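Local atomic coordinates of adenylate isopentenyltransferase (Humulus lupulus, PDB entry 3A8T), a protein that catalyses the transfer of the dimethylallyl group from dimethylallyl diphosphate to AMP, ADP or ATP, an early step of cytokinin biosynthesis. Residues A[46-50]-A[278-283]; A[60-64]-A[329-334]; A[65-71]-A[131-137]; A[145-149]-A[170-175]. All coordinates share one frame; numbering follows the deposited sequence.

Contact 1 of 4, residues A[46-50]-A[278-283]; sequences MGATG and LAKRQI. With ATP (adenosine-5'-triphosphate), chain B; PO4 (phosphate ion), chain C.
Ala48 and Ala279 mark the closest backbone approach, their CA atoms 5.4 Å apart, where the loop after strand 41-46 passes the long helix 257-289. The loop is the P-loop (Walker A motif) of this isopentenyltransferase: residues 47-54 belong to the ATP-binding site, and the fold around them is that of the P-loop NTPases. Gln282 makes the polar link. Its CG leans beside the backbone N (chi1 -74°) and the chain runs extended from there, carrying the amide across the gap at about a right angle to Thr49. Gln282 OE1 accepts the backbone N-H of Thr49 at 2.9 Å from Thr49 N; the bond is fairly straight, 160° at the hydrogen, with the donor tilted 31° from the carbonyl plane. Gln282 OE1 also lies 3.3 Å from Thr49 CG2, which turns toward the helix, whereas OG1 bonds Arg194. Gln282 NE2 makes a weak bond to Gly138 O and lies 3.5 Å from O2A of the bound ATP, putting one amide between loop and nucleotide. Apolar packing flanks this bond. Ala48 CB rests 4.0 Å from Ile283 CG1, and Leu187 of helix 184-201 closes over Ala48 and Ala279. Leu278 serves the ligand more than the loop: its CD1 stands 3.4 Å from the ribose O4' of ATP, while CD2 comes 3.6 Å from N9. Backbone amides of the loop hold a phosphate ion, probably from the crystallisation liquor, as P-loops hold phosphate groups; Gly50 N donates to its O2 at 2.9 Å.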
loop_
_atom_site.group_PDB
_atom_site.type_symbol
_atom_site.label_atom_id
_atom_site.label_comp_id
_atom_site.label_asym_id
_atom_site.label_seq_id
_atom_site.Cartn_x
_atom_site.Cartn_y
_atom_site.Cartn_z
ATOM N N MET A 46 6.916 -5.917 5.556
ATOM C CA MET A 46 6.199 -4.904 6.308
ATOM C C MET A 46 6.768 -3.478 6.301
ATOM O O MET A 46 7.960 -3.239 6.044
ATOM C CB MET A 46 6.090 -5.342 7.758
ATOM C CG MET A 46 4.998 -6.361 8.027
ATOM S SD MET A 46 4.951 -6.794 9.802
ATOM C CE MET A 46 6.641 -6.822 9.976
ATOM N N GLY A 47 5.891 -2.537 6.620
ATOM C CA GLY A 47 6.270 -1.145 6.661
ATOM C C GLY A 47 5.102 -0.238 6.284
ATOM O O GLY A 47 4.082 -0.677 5.719
ATOM N N ALA A 48 5.242 1.028 6.638
ATOM C CA ALA A 48 4.228 2.008 6.313
ATOM C C ALA A 48 4.121 2.137 4.787
ATOM O O ALA A 48 4.982 1.636 4.042
ATOM C CB ALA A 48 4.584 3.372 6.930
ATOM N N THR A 49 3.044 2.814 4.364
ATOM C CA THR A 49 2.712 3.115 2.983
ATOM C C THR A 49 3.855 3.828 2.280
ATOM O O THR A 49 4.420 4.783 2.800
ATOM C CB THR A 49 1.485 4.027 2.932
ATOM O OG1 THR A 49 1.302 4.541 1.603
ATOM C CG2 THR A 49 1.648 5.188 3.929
ATOM N N GLY A 50 4.202 3.352 1.093
ATOM C CA GLY A 50 5.261 3.973 0.344
ATOM C C GLY A 50 6.672 3.695 0.806
ATOM O O GLY A 50 7.576 4.381 0.326
ATOM N N LEU A 278 -1.727 8.523 8.119
ATOM C CA LEU A 278 -1.854 7.065 7.982
ATOM C C LEU A 278 -0.469 6.447 8.222
ATOM O O LEU A 278 -0.342 5.407 8.863
ATOM C CB LEU A 278 -2.362 6.696 6.575
ATOM C CG LEU A 278 -2.291 5.196 6.280
ATOM C CD1 LEU A 278 -3.201 4.424 7.253
ATOM C CD2 LEU A 278 -2.661 4.906 4.831
ATOM N N ALA A 279 0.568 7.116 7.721
ATOM C CA ALA A 279 1.929 6.615 7.891
ATOM C C ALA A 279 2.293 6.495 9.382
ATOM O O ALA A 279 2.895 5.502 9.838
ATOM C CB ALA A 279 2.961 7.534 7.130
ATOM N N LYS A 280 1.867 7.491 10.135
ATOM C CA LYS A 280 2.151 7.513 11.543
ATOM C C LYS A 280 1.434 6.413 12.278
ATOM O O LYS A 280 2.008 5.777 13.179
ATOM C CB LYS A 280 1.780 8.859 12.160
ATOM C CG LYS A 280 2.453 10.086 11.587
ATOM C CD LYS A 280 2.284 11.227 12.610
ATOM C CE LYS A 280 2.712 12.601 12.108
ATOM N NZ LYS A 280 4.111 12.642 11.641
ATOM N N ARG A 281 0.180 6.180 11.922
ATOM C CA ARG A 281 -0.570 5.123 12.612
ATOM C C ARG A 281 -0.053 3.723 12.283
ATOM O O ARG A 281 -0.156 2.817 13.099
ATOM C CB ARG A 281 -2.059 5.200 12.279
ATOM C CG ARG A 281 -2.721 6.417 12.858
ATOM C CD ARG A 281 -4.240 6.419 12.661
ATOM N NE ARG A 281 -4.674 6.479 11.256
ATOM C CZ ARG A 281 -4.962 7.600 10.576
ATOM N NH1 ARG A 281 -4.864 8.814 11.139
ATOM N NH2 ARG A 281 -5.406 7.494 9.325
ATOM N N GLN A 282 0.487 3.552 11.078
ATOM C CA GLN A 282 1.031 2.281 10.647
ATOM C C GLN A 282 2.298 1.933 11.387
ATOM O O GLN A 282 2.460 0.807 11.836
ATOM C CB GLN A 282 1.304 2.329 9.161
ATOM C CG GLN A 282 0.020 2.264 8.350
ATOM C CD GLN A 282 0.268 2.309 6.868
ATOM O OE1 GLN A 282 1.049 3.130 6.401
ATOM N NE2 GLN A 282 -0.417 1.442 6.109
ATOM N N ILE A 283 3.186 2.918 11.516
ATOM C CA ILE A 283 4.454 2.764 12.209
ATOM C C ILE A 283 4.215 2.390 13.674
ATOM O O ILE A 283 4.786 1.414 14.160
ATOM C CB ILE A 283 5.239 4.080 12.137
ATOM C CG1 ILE A 283 5.669 4.340 10.692
ATOM C CG2 ILE A 283 6.387 4.068 13.087
ATOM C CD1 ILE A 283 6.097 5.795 10.445
HETATM P PG ATP B . -7.595 0.155 9.947
HETATM O O1G ATP B . -8.162 -1.181 10.312
HETATM O O2G ATP B . -8.722 0.942 9.070
HETATM O O3G ATP B . -7.285 1.020 11.274
HETATM P PB ATP B . -5.747 -1.420 8.646
HETATM O O1B ATP B . -4.838 -2.045 9.558
HETATM O O2B ATP B . -7.016 -2.308 8.539
HETATM O O3B ATP B . -6.146 0.048 9.130
HETATM P PA ATP B . -4.398 0.012 6.625
HETATM O O1A ATP B . -3.643 0.775 7.607
HETATM O O2A ATP B . -3.353 -0.391 5.449
HETATM O O3A ATP B . -5.042 -1.402 7.181
HETATM O "O5'" ATP B . -5.517 0.909 5.860
HETATM C "C5'" ATP B . -6.224 1.772 6.708
HETATM C "C4'" ATP B . -6.789 2.874 5.832
HETATM O "O4'" ATP B . -5.704 3.543 5.177
HETATM C "C3'" ATP B . -7.695 2.382 4.676
HETATM O "O3'" ATP B . -9.045 2.247 5.112
HETATM C "C2'" ATP B . -7.497 3.479 3.617
HETATM O "O2'" ATP B . -8.365 4.534 3.848
HETATM C "C1'" ATP B . -6.064 3.928 3.792
HETATM N N9 ATP B . -5.177 3.249 2.808
HETATM C C8 ATP B . -4.414 2.103 3.027
HETATM N N7 ATP B . -3.829 1.714 1.913
HETATM C C5 ATP B . -4.165 2.572 0.908
HETATM C C6 ATP B . -3.875 2.694 -0.509
HETATM N N6 ATP B . -3.076 1.799 -1.177
HETATM N N1 ATP B . -4.423 3.729 -1.180
HETATM C C2 ATP B . -5.202 4.616 -0.576
HETATM N N3 ATP B . -5.503 4.547 0.723
HETATM C C4 ATP B . -5.033 3.577 1.491
HETATM P P PO4 C . 4.901 0.299 -0.842
HETATM O O1 PO4 C . 4.574 -0.933 -1.619
HETATM O O2 PO4 C . 3.632 0.995 -0.474
HETATM O O3 PO4 C . 5.651 -0.067 0.392
HETATM O O4 PO4 C . 5.740 1.196 -1.669
#

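Contact 2 of 4, residues A[60-64]-A[329-334]; sequences LAAHF and SVKIVS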
loop_
_atom_site.group_PDB
_atom_site.type_symbol
_atom_site.label_atom_id
_atom_site.label_comp_id
_atom_site.label_asym_id
_atom_site.label_seq_id
_atom_site.Cartn_x
_atom_site.Cartn_y
_atom_site.Cartn_z
ATOM N N LEU A 60 13.881 -9.056 -4.801
ATOM C CA LEU A 60 14.180 -10.357 -4.218
ATOM C C LEU A 60 13.860 -11.504 -5.156
ATOM O O LEU A 60 14.389 -12.578 -5.001
ATOM C CB LEU A 60 13.370 -10.547 -2.912
ATOM C CG LEU A 60 13.804 -9.731 -1.667
ATOM C CD1 LEU A 60 12.763 -9.818 -0.626
ATOM C CD2 LEU A 60 15.147 -10.245 -1.083
ATOM N N ALA A 61 12.983 -11.273 -6.130
ATOM C CA ALA A 61 12.562 -12.318 -7.050
ATOM C C ALA A 61 13.690 -12.641 -7.982
ATOM O O ALA A 61 13.744 -13.737 -8.508
ATOM C CB ALA A 61 11.291 -11.883 -7.851
ATOM N N ALA A 62 14.590 -11.689 -8.199
ATOM C CA ALA A 62 15.710 -11.991 -9.071
ATOM C C ALA A 62 16.688 -13.011 -8.384
ATOM O O ALA A 62 17.511 -13.608 -9.066
ATOM C CB ALA A 62 16.466 -10.693 -9.465
ATOM N N HIS A 63 16.543 -13.218 -7.072
ATOM C CA HIS A 63 17.417 -14.094 -6.280
ATOM C C HIS A 63 16.749 -15.336 -5.783
ATOM O O HIS A 63 17.393 -16.331 -5.513
ATOM C CB HIS A 63 17.905 -13.383 -5.016
ATOM C CG HIS A 63 18.797 -12.219 -5.283
ATOM N ND1 HIS A 63 20.163 -12.305 -5.193
ATOM C CD2 HIS A 63 18.522 -10.975 -5.737
ATOM C CE1 HIS A 63 20.696 -11.163 -5.591
ATOM N NE2 HIS A 63 19.718 -10.341 -5.926
ATOM N N PHE A 64 15.445 -15.243 -5.617
ATOM C CA PHE A 64 14.653 -16.328 -5.109
ATOM C C PHE A 64 13.371 -16.549 -5.875
ATOM O O PHE A 64 12.582 -15.634 -6.048
ATOM C CB PHE A 64 14.270 -16.029 -3.675
ATOM C CG PHE A 64 15.435 -15.736 -2.782
ATOM C CD1 PHE A 64 16.302 -16.761 -2.389
ATOM C CD2 PHE A 64 15.679 -14.432 -2.353
ATOM C CE1 PHE A 64 17.387 -16.494 -1.596
ATOM C CE2 PHE A 64 16.774 -14.144 -1.549
ATOM C CZ PHE A 64 17.631 -15.172 -1.169
ATOM N N SER A 329 18.597 -7.801 2.944
ATOM C CA SER A 329 17.404 -8.675 2.822
ATOM C C SER A 329 17.751 -10.020 2.158
ATOM O O SER A 329 17.260 -11.041 2.602
ATOM C CB SER A 329 16.296 -8.027 1.968
ATOM O OG SER A 329 15.901 -6.754 2.434
ATOM N N VAL A 330 18.569 -9.995 1.098
ATOM C CA VAL A 330 18.937 -11.219 0.389
ATOM C C VAL A 330 19.544 -12.197 1.400
ATOM O O VAL A 330 19.118 -13.372 1.467
ATOM C CB VAL A 330 19.941 -10.932 -0.784
ATOM C CG1 VAL A 330 20.567 -12.222 -1.296
ATOM C CG2 VAL A 330 19.251 -10.268 -1.893
ATOM N N LYS A 331 20.490 -11.685 2.203
ATOM C CA LYS A 331 21.151 -12.458 3.239
ATOM C C LYS A 331 20.160 -13.041 4.262
ATOM O O LYS A 331 20.200 -14.240 4.597
ATOM C CB LYS A 331 22.163 -11.602 3.979
ATOM C CG LYS A 331 23.307 -11.149 3.149
ATOM C CD LYS A 331 23.900 -9.850 3.682
ATOM C CE LYS A 331 24.696 -10.042 4.972
ATOM N NZ LYS A 331 25.603 -8.860 5.323
ATOM N N ILE A 332 19.270 -12.201 4.769
ATOM C CA ILE A 332 18.306 -12.683 5.739
ATOM C C ILE A 332 17.432 -13.783 5.105
ATOM O O ILE A 332 17.269 -14.826 5.680
ATOM C CB ILE A 332 17.396 -11.517 6.237
ATOM C CG1 ILE A 332 18.216 -10.498 7.023
ATOM C CG2 ILE A 332 16.226 -12.043 7.092
ATOM C CD1 ILE A 332 17.442 -9.153 7.296
ATOM N N VAL A 333 16.896 -13.556 3.906
ATOM C CA VAL A 333 15.991 -14.535 3.292
ATOM C C VAL A 333 16.724 -15.816 3.011
ATOM O O VAL A 333 16.251 -16.902 3.274
ATOM C CB VAL A 333 15.397 -13.981 2.011
ATOM C CG1 VAL A 333 14.747 -15.078 1.221
ATOM C CG2 VAL A 333 14.447 -12.900 2.342
ATOM N N SER A 334 17.905 -15.651 2.474
ATOM C CA SER A 334 18.801 -16.743 2.201
ATOM C C SER A 334 18.966 -17.625 3.449
ATOM O O SER A 334 18.883 -18.845 3.374
ATOM C CB SER A 334 20.134 -16.150 1.803
ATOM O OG SER A 334 20.803 -17.024 0.954
#
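Phe64 meets Val333 and Val330 where the turn after helix 53-61 lies against the C-terminal helix 315-338, two elements that share one side of the central parallel sheet in this P-loop NTPase-like fold. No hydrogen bond crosses the contact; apolar packing and two CH-pi contacts join the parts. The tight half is inward. Val333 chi1 of 166° places CG1 over one face of the Phe64 ring, 3.7 Å from the centroid. This CH-pi contact is displaced toward the CE2 side, with Phe64 CE2 3.6 Å from Val333 CG1. CB of His63 lies over the opposite face, offset toward the rim. At the ring's edge, close to its plane, Val330 O stands 3.5 Å from Phe64 CZ. Deeper still, Leu60 sends CD2 to Ser329, 3.9 Å from its CB, and Leu43 of strand 41-46 lies beneath both Leu60 and Val333, tying the pair of helices to the sheet. Ser329 OG does not bridge the gap but bonds back to Val325 O within its own helix. The outer half is thinner and faces solvent. There the exposed His63 lays its imidazole flat over Val330, CG2 of the valine standing 3.8 Å from the ring centroid almost exactly on the normal, and Ser334 offers little more than its CB, 4.0 Å from Phe64 CZ. The turn that brings both rings forward is fastened at its start by Leu60 O, which accepts from His63 N and, at 2.9 Å, from Phe64 N.

Contact 3 of 4, residues A[65-71]-A[131-137]; sequences PLEVINS and KLPVLVG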
loop_
_atom_site.group_PDB
_atom_site.type_symbol
_atom_site.label_atom_id
_atom_site.label_comp_id
_atom_site.label_asym_id
_atom_site.label_seq_id
_atom_site.Cartn_x
_atom_site.Cartn_y
_atom_site.Cartn_z
ATOM N N PRO A 65 13.141 -17.780 -6.331
ATOM C CA PRO A 65 11.887 -18.031 -7.056
ATOM C C PRO A 65 10.733 -17.724 -6.070
ATOM O O PRO A 65 10.599 -18.356 -5.017
ATOM C CB PRO A 65 11.980 -19.519 -7.432
ATOM C CG PRO A 65 12.960 -20.103 -6.404
ATOM C CD PRO A 65 13.965 -19.005 -6.176
ATOM N N LEU A 66 9.910 -16.736 -6.384
ATOM C CA LEU A 66 8.855 -16.411 -5.444
ATOM C C LEU A 66 7.590 -15.865 -6.108
ATOM O O LEU A 66 7.543 -15.677 -7.311
ATOM C CB LEU A 66 9.428 -15.467 -4.357
ATOM C CG LEU A 66 9.780 -14.026 -4.707
ATOM C CD1 LEU A 66 8.517 -13.205 -4.718
ATOM C CD2 LEU A 66 10.779 -13.445 -3.713
ATOM N N GLU A 67 6.552 -15.668 -5.322
ATOM C CA GLU A 67 5.288 -15.154 -5.840
ATOM C C GLU A 67 4.790 -14.263 -4.707
ATOM O O GLU A 67 5.023 -14.525 -3.513
ATOM C CB GLU A 67 4.248 -16.286 -6.137
ATOM C CG GLU A 67 4.775 -17.470 -7.026
ATOM C CD GLU A 67 3.662 -18.277 -7.799
ATOM O OE1 GLU A 67 2.468 -17.915 -7.695
ATOM O OE2 GLU A 67 3.977 -19.290 -8.504
ATOM N N VAL A 68 4.085 -13.214 -5.097
ATOM C CA VAL A 68 3.590 -12.235 -4.162
ATOM C C VAL A 68 2.113 -12.296 -3.856
ATOM O O VAL A 68 1.285 -12.496 -4.732
ATOM C CB VAL A 68 3.955 -10.780 -4.667
ATOM C CG1 VAL A 68 3.171 -9.749 -3.908
ATOM C CG2 VAL A 68 5.445 -10.510 -4.490
ATOM N N ILE A 69 1.809 -12.114 -2.581
ATOM C CA ILE A 69 0.429 -12.036 -2.095
ATOM C C ILE A 69 0.342 -10.619 -1.561
ATOM O O ILE A 69 1.147 -10.219 -0.733
ATOM C CB ILE A 69 0.152 -12.995 -0.930
ATOM C CG1 ILE A 69 0.433 -14.438 -1.377
ATOM C CG2 ILE A 69 -1.257 -12.791 -0.443
ATOM C CD1 ILE A 69 0.333 -15.522 -0.304
ATOM N N ASN A 70 -0.586 -9.849 -2.092
ATOM C CA ASN A 70 -0.801 -8.476 -1.659
ATOM C C ASN A 70 -1.568 -8.468 -0.350
ATOM O O ASN A 70 -2.577 -9.157 -0.243
ATOM C CB ASN A 70 -1.639 -7.732 -2.675
ATOM C CG ASN A 70 -2.177 -6.442 -2.127
ATOM O OD1 ASN A 70 -3.366 -6.242 -2.027
ATOM N ND2 ASN A 70 -1.294 -5.574 -1.759
ATOM N N SER A 71 -1.093 -7.694 0.635
ATOM C CA SER A 71 -1.745 -7.561 1.959
ATOM C C SER A 71 -2.251 -6.136 2.226
ATOM O O SER A 71 -2.610 -5.797 3.342
ATOM C CB SER A 71 -0.801 -7.967 3.092
ATOM O OG SER A 71 0.372 -7.193 3.064
ATOM N N LYS A 131 7.642 -22.325 -4.744
ATOM C CA LYS A 131 8.217 -20.999 -4.704
ATOM C C LYS A 131 7.866 -20.409 -3.356
ATOM O O LYS A 131 6.880 -20.817 -2.694
ATOM C CB LYS A 131 7.690 -20.113 -5.809
ATOM C CG LYS A 131 7.805 -20.779 -7.122
ATOM C CD LYS A 131 7.933 -19.793 -8.221
ATOM C CE LYS A 131 7.917 -20.518 -9.551
ATOM N NZ LYS A 131 9.067 -21.471 -9.650
ATOM N N LEU A 132 8.673 -19.450 -2.931
ATOM C CA LEU A 132 8.402 -18.831 -1.657
ATOM C C LEU A 132 7.275 -17.821 -1.725
ATOM O O LEU A 132 7.275 -16.995 -2.601
ATOM C CB LEU A 132 9.653 -18.147 -1.157
ATOM C CG LEU A 132 9.385 -17.307 0.073
ATOM C CD1 LEU A 132 9.311 -18.106 1.339
ATOM C CD2 LEU A 132 10.503 -16.375 0.142
ATOM N N PRO A 133 6.243 -17.949 -0.855
ATOM C CA PRO A 133 5.140 -16.968 -0.860
ATOM C C PRO A 133 5.655 -15.722 -0.056
ATOM O O PRO A 133 6.343 -15.857 0.987
ATOM C CB PRO A 133 4.018 -17.697 -0.129
ATOM C CG PRO A 133 4.729 -18.566 0.783
ATOM C CD PRO A 133 5.885 -19.116 -0.033
ATOM N N VAL A 134 5.343 -14.525 -0.535
ATOM C CA VAL A 134 5.791 -13.276 0.104
ATOM C C VAL A 134 4.594 -12.363 0.322
ATOM O O VAL A 134 3.982 -11.917 -0.644
ATOM C CB VAL A 134 6.766 -12.580 -0.795
ATOM C CG1 VAL A 134 7.349 -11.361 -0.122
ATOM C CG2 VAL A 134 7.854 -13.578 -1.213
ATOM N N LEU A 135 4.257 -12.111 1.585
ATOM C CA LEU A 135 3.140 -11.227 1.924
ATOM C C LEU A 135 3.627 -9.777 1.829
ATOM O O LEU A 135 4.473 -9.378 2.593
ATOM C CB LEU A 135 2.683 -11.522 3.343
ATOM C CG LEU A 135 1.286 -11.102 3.729
ATOM C CD1 LEU A 135 0.259 -11.764 2.850
ATOM C CD2 LEU A 135 1.068 -11.466 5.210
ATOM N N VAL A 136 3.096 -8.998 0.893
ATOM C CA VAL A 136 3.548 -7.623 0.697
ATOM C C VAL A 136 2.449 -6.612 0.890
ATOM O O VAL A 136 1.460 -6.553 0.122
ATOM C CB VAL A 136 4.164 -7.444 -0.736
ATOM C CG1 VAL A 136 4.730 -6.030 -0.929
ATOM C CG2 VAL A 136 5.256 -8.486 -0.933
ATOM N N GLY A 137 2.617 -5.793 1.917
ATOM C CA GLY A 137 1.591 -4.814 2.174
ATOM C C GLY A 137 1.588 -4.262 3.579
ATOM O O GLY A 137 2.312 -4.725 4.477
HETATM O O HOH W 1 2.991 -8.039 4.592
#
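Lys131 enters alongside Pro65, its CB 3.5 Å from Pro65 O, while its chain passes Glu67, whose carboxylate is engaged by Arg129 and His98. Leu132 starts the parallel pairing: its N donates to Pro65 O at 3.0 Å, and its O accepts from Glu67 N. Pro133 turns to the other face, toward Ile126 of helix 112-128. Val134 N bonds Glu67 O, and Val134 O accepts from Ile69 N at 2.9 Å, nearly straight at 178°; Val134 CG2 meets Leu66 CD1 at 3.6 Å. Leu135, with CG swung anti to the backbone N (chi1 -159°), sets CD1 3.8 Å from Ile69 CG2 and CG 3.8 Å from Ser71 CB. A glycine at Leu135 would probably open a gap beside Ile69 and Ser71 on that face. Val136 returns to the side of Val68, Val136 CG2 to Val68 CG1 3.8 Å, and bonds Ile69 O and Ser71 N through its backbone. Gly137, at backbone angles that call for glycine, lies against the P-loop, near Lys53, before the chain runs on to Ser139 of the ATP site. Such neighbouring parallel strands, one face under helix 53-61 and the other under helix 112-128, belong to the three-layer alpha/beta core of the P-loop NTPase fold.

Contact 4 of 4, residues A[145-149]-A[170-175]; sequences ALLVD and ELRYDC
Leu146, Leu147 and Asp149 are hydrogen-bonded to the chain leading into strand 174-181, a partly buried contact made largely through backbone carbonyls where helix 140-147 ends beside the start of that strand. Val148, the first residue to leave helical geometry, forms a single bridge with Leu171. On one side of it Arg172 N donates to Leu147 O at 2.7 Å, almost straight at 173°; on the other, Asp149 N reaches Glu170 O, also at 2.7 Å, but at a bent 130°. Arg172 adds a third link: its chain folds at chi3 and brings NH1 to Leu146 O at 2.8 Å, in the carbonyl plane, although the angle at the hydrogen is only 133°. Tyr173 OH lies over the centre of the guanidinium, 3.5 Å above its plane. Inward, Leu147 does the apolar work. Leu147 CD2 lies at the edge of the Tyr173 ring, 3.7 Å from Tyr173 CD2. Leu147 CD1 meets Cys175 SG at 4.0 Å. Leu147 CB packs on Leu171 CD2 at 4.1 Å; Leu42 and Val44 of strand 41-46 continue this surface. A leucine in place of Arg172 has no guanidinium, and would probably leave Leu146 O without this donor and the Tyr173 hydroxyl without the flat group beneath it. Arg116 of helix 112-128 also bonds carbonyls here, those of Ala145 and Val148, and comes close to Arg172 NH1 despite the like charge. Two cations at the carbonyl end of a helix suggest that its negative dipole end, together with these oxygens, helps to offset their mutual repulsion.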
loop_
_atom_site.group_PDB
_atom_site.type_symbol
_atom_site.label_atom_id
_atom_site.label_comp_id
_atom_site.label_asym_id
_atom_site.label_seq_id
_atom_site.Cartn_x
_atom_site.Cartn_y
_atom_site.Cartn_z
ATOM N N ALA A 145 -4.815 -11.053 10.665
ATOM C CA ALA A 145 -5.873 -12.016 10.434
ATOM C C ALA A 145 -5.307 -13.268 9.763
ATOM O O ALA A 145 -5.615 -14.389 10.172
ATOM C CB ALA A 145 -6.955 -11.419 9.552
ATOM N N LEU A 146 -4.479 -13.064 8.745
ATOM C CA LEU A 146 -3.908 -14.170 8.013
ATOM C C LEU A 146 -2.920 -15.017 8.780
ATOM O O LEU A 146 -2.992 -16.229 8.710
ATOM C CB LEU A 146 -3.222 -13.683 6.738
ATOM C CG LEU A 146 -2.385 -14.760 6.020
ATOM C CD1 LEU A 146 -3.321 -15.785 5.356
ATOM C CD2 LEU A 146 -1.530 -14.126 4.977
ATOM N N LEU A 147 -2.020 -14.385 9.533
ATOM C CA LEU A 147 -0.956 -15.086 10.242
ATOM C C LEU A 147 -1.264 -15.808 11.553
ATOM O O LEU A 147 -0.596 -16.799 11.843
ATOM C CB LEU A 147 0.231 -14.137 10.461
ATOM C CG LEU A 147 0.939 -13.556 9.223
ATOM C CD1 LEU A 147 2.207 -12.847 9.657
ATOM C CD2 LEU A 147 1.282 -14.649 8.249
ATOM N N VAL A 148 -2.229 -15.353 12.348
ATOM C CA VAL A 148 -2.493 -16.055 13.609
ATOM C C VAL A 148 -3.003 -17.520 13.502
ATOM O O VAL A 148 -3.487 -17.991 12.474
ATOM C CB VAL A 148 -3.491 -15.284 14.571
ATOM C CG1 VAL A 148 -2.869 -13.964 15.054
ATOM C CG2 VAL A 148 -4.815 -15.080 13.908
ATOM N N ASP A 149 -2.856 -18.225 14.608
ATOM C CA ASP A 149 -3.287 -19.597 14.709
ATOM C C ASP A 149 -4.803 -19.715 14.782
ATOM O O ASP A 149 -5.404 -20.570 14.152
ATOM C CB ASP A 149 -2.652 -20.231 15.931
ATOM C CG ASP A 149 -1.960 -21.508 15.589
ATOM O OD1 ASP A 149 -2.584 -22.304 14.832
ATOM O OD2 ASP A 149 -0.807 -21.699 16.068
ATOM N N GLU A 170 0.072 -19.210 18.617
ATOM C CA GLU A 170 0.723 -18.011 18.006
ATOM C C GLU A 170 0.560 -17.944 16.467
ATOM O O GLU A 170 -0.547 -17.731 15.977
ATOM C CB GLU A 170 2.216 -17.980 18.382
ATOM C CG GLU A 170 2.960 -16.748 17.845
ATOM C CD GLU A 170 4.381 -17.078 17.416
ATOM O OE1 GLU A 170 4.576 -18.161 16.782
ATOM O OE2 GLU A 170 5.286 -16.264 17.700
ATOM N N LEU A 171 1.650 -18.119 15.722
ATOM C CA LEU A 171 1.583 -18.033 14.256
ATOM C C LEU A 171 1.382 -19.326 13.456
ATOM O O LEU A 171 1.876 -20.384 13.754
ATOM C CB LEU A 171 2.774 -17.251 13.701
ATOM C CG LEU A 171 2.940 -15.820 14.274
ATOM C CD1 LEU A 171 4.039 -15.146 13.537
ATOM C CD2 LEU A 171 1.716 -15.001 14.170
ATOM N N ARG A 172 0.563 -19.189 12.441
ATOM C CA ARG A 172 0.176 -20.252 11.563
ATOM C C ARG A 172 1.349 -20.699 10.726
ATOM O O ARG A 172 1.462 -21.873 10.410
ATOM C CB ARG A 172 -0.913 -19.707 10.666
ATOM C CG ARG A 172 -1.970 -20.654 10.291
ATOM C CD ARG A 172 -3.160 -19.822 9.928
ATOM N NE ARG A 172 -3.887 -20.440 8.841
ATOM C CZ ARG A 172 -4.502 -19.759 7.896
ATOM N NH1 ARG A 172 -4.473 -18.443 7.911
ATOM N NH2 ARG A 172 -5.142 -20.407 6.935
ATOM N N TYR A 173 2.225 -19.765 10.363
ATOM C CA TYR A 173 3.337 -20.114 9.525
ATOM C C TYR A 173 4.696 -19.909 10.176
ATOM O O TYR A 173 4.825 -19.452 11.293
ATOM C CB TYR A 173 3.283 -19.272 8.254
ATOM C CG TYR A 173 1.972 -19.307 7.527
ATOM C CD1 TYR A 173 1.581 -20.418 6.787
ATOM C CD2 TYR A 173 1.074 -18.246 7.642
ATOM C CE1 TYR A 173 0.311 -20.464 6.182
ATOM C CE2 TYR A 173 -0.183 -18.290 7.058
ATOM C CZ TYR A 173 -0.559 -19.391 6.330
ATOM O OH TYR A 173 -1.787 -19.366 5.722
ATOM N N ASP A 174 5.719 -20.263 9.430
ATOM C CA ASP A 174 7.087 -20.081 9.834
ATOM C C ASP A 174 7.444 -18.779 9.101
ATOM O O ASP A 174 7.819 -18.789 7.923
ATOM C CB ASP A 174 7.904 -21.240 9.282
ATOM C CG ASP A 174 9.363 -21.108 9.577
ATOM O OD1 ASP A 174 9.704 -20.392 10.552
ATOM O OD2 ASP A 174 10.159 -21.748 8.851
ATOM N N CYS A 175 7.318 -17.664 9.803
ATOM C CA CYS A 175 7.555 -16.354 9.209
ATOM C C CYS A 175 8.923 -15.696 9.325
ATOM O O CYS A 175 9.634 -15.871 10.304
ATOM C CB CYS A 175 6.553 -15.353 9.787
ATOM S SG CYS A 175 4.872 -15.767 9.634
#

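Overall arrangement
Contacts 1, 3 and 4 follow the central sheet from the nucleotide pocket outward, and contact 2 adds the C-terminal helix. Contact 1 forms part of the site, touching both ATP and phosphate. Contact 3 comes within about 4 Å of it at the nearest atoms, Gly137 lying about 7 Å from ATP, although the centres are 19 Å apart. Contact 3 also links the other two: Leu66 CD2 packs 3.9 Å from Leu60 C of contact 2, and Leu135 CD1 lies 3.6 Å from Leu146 CD2 of contact 4. Contacts 2 and 4, centres 21 Å apart, do not touch, and Leu146 of contact 4 remains about 12 Å from ATP.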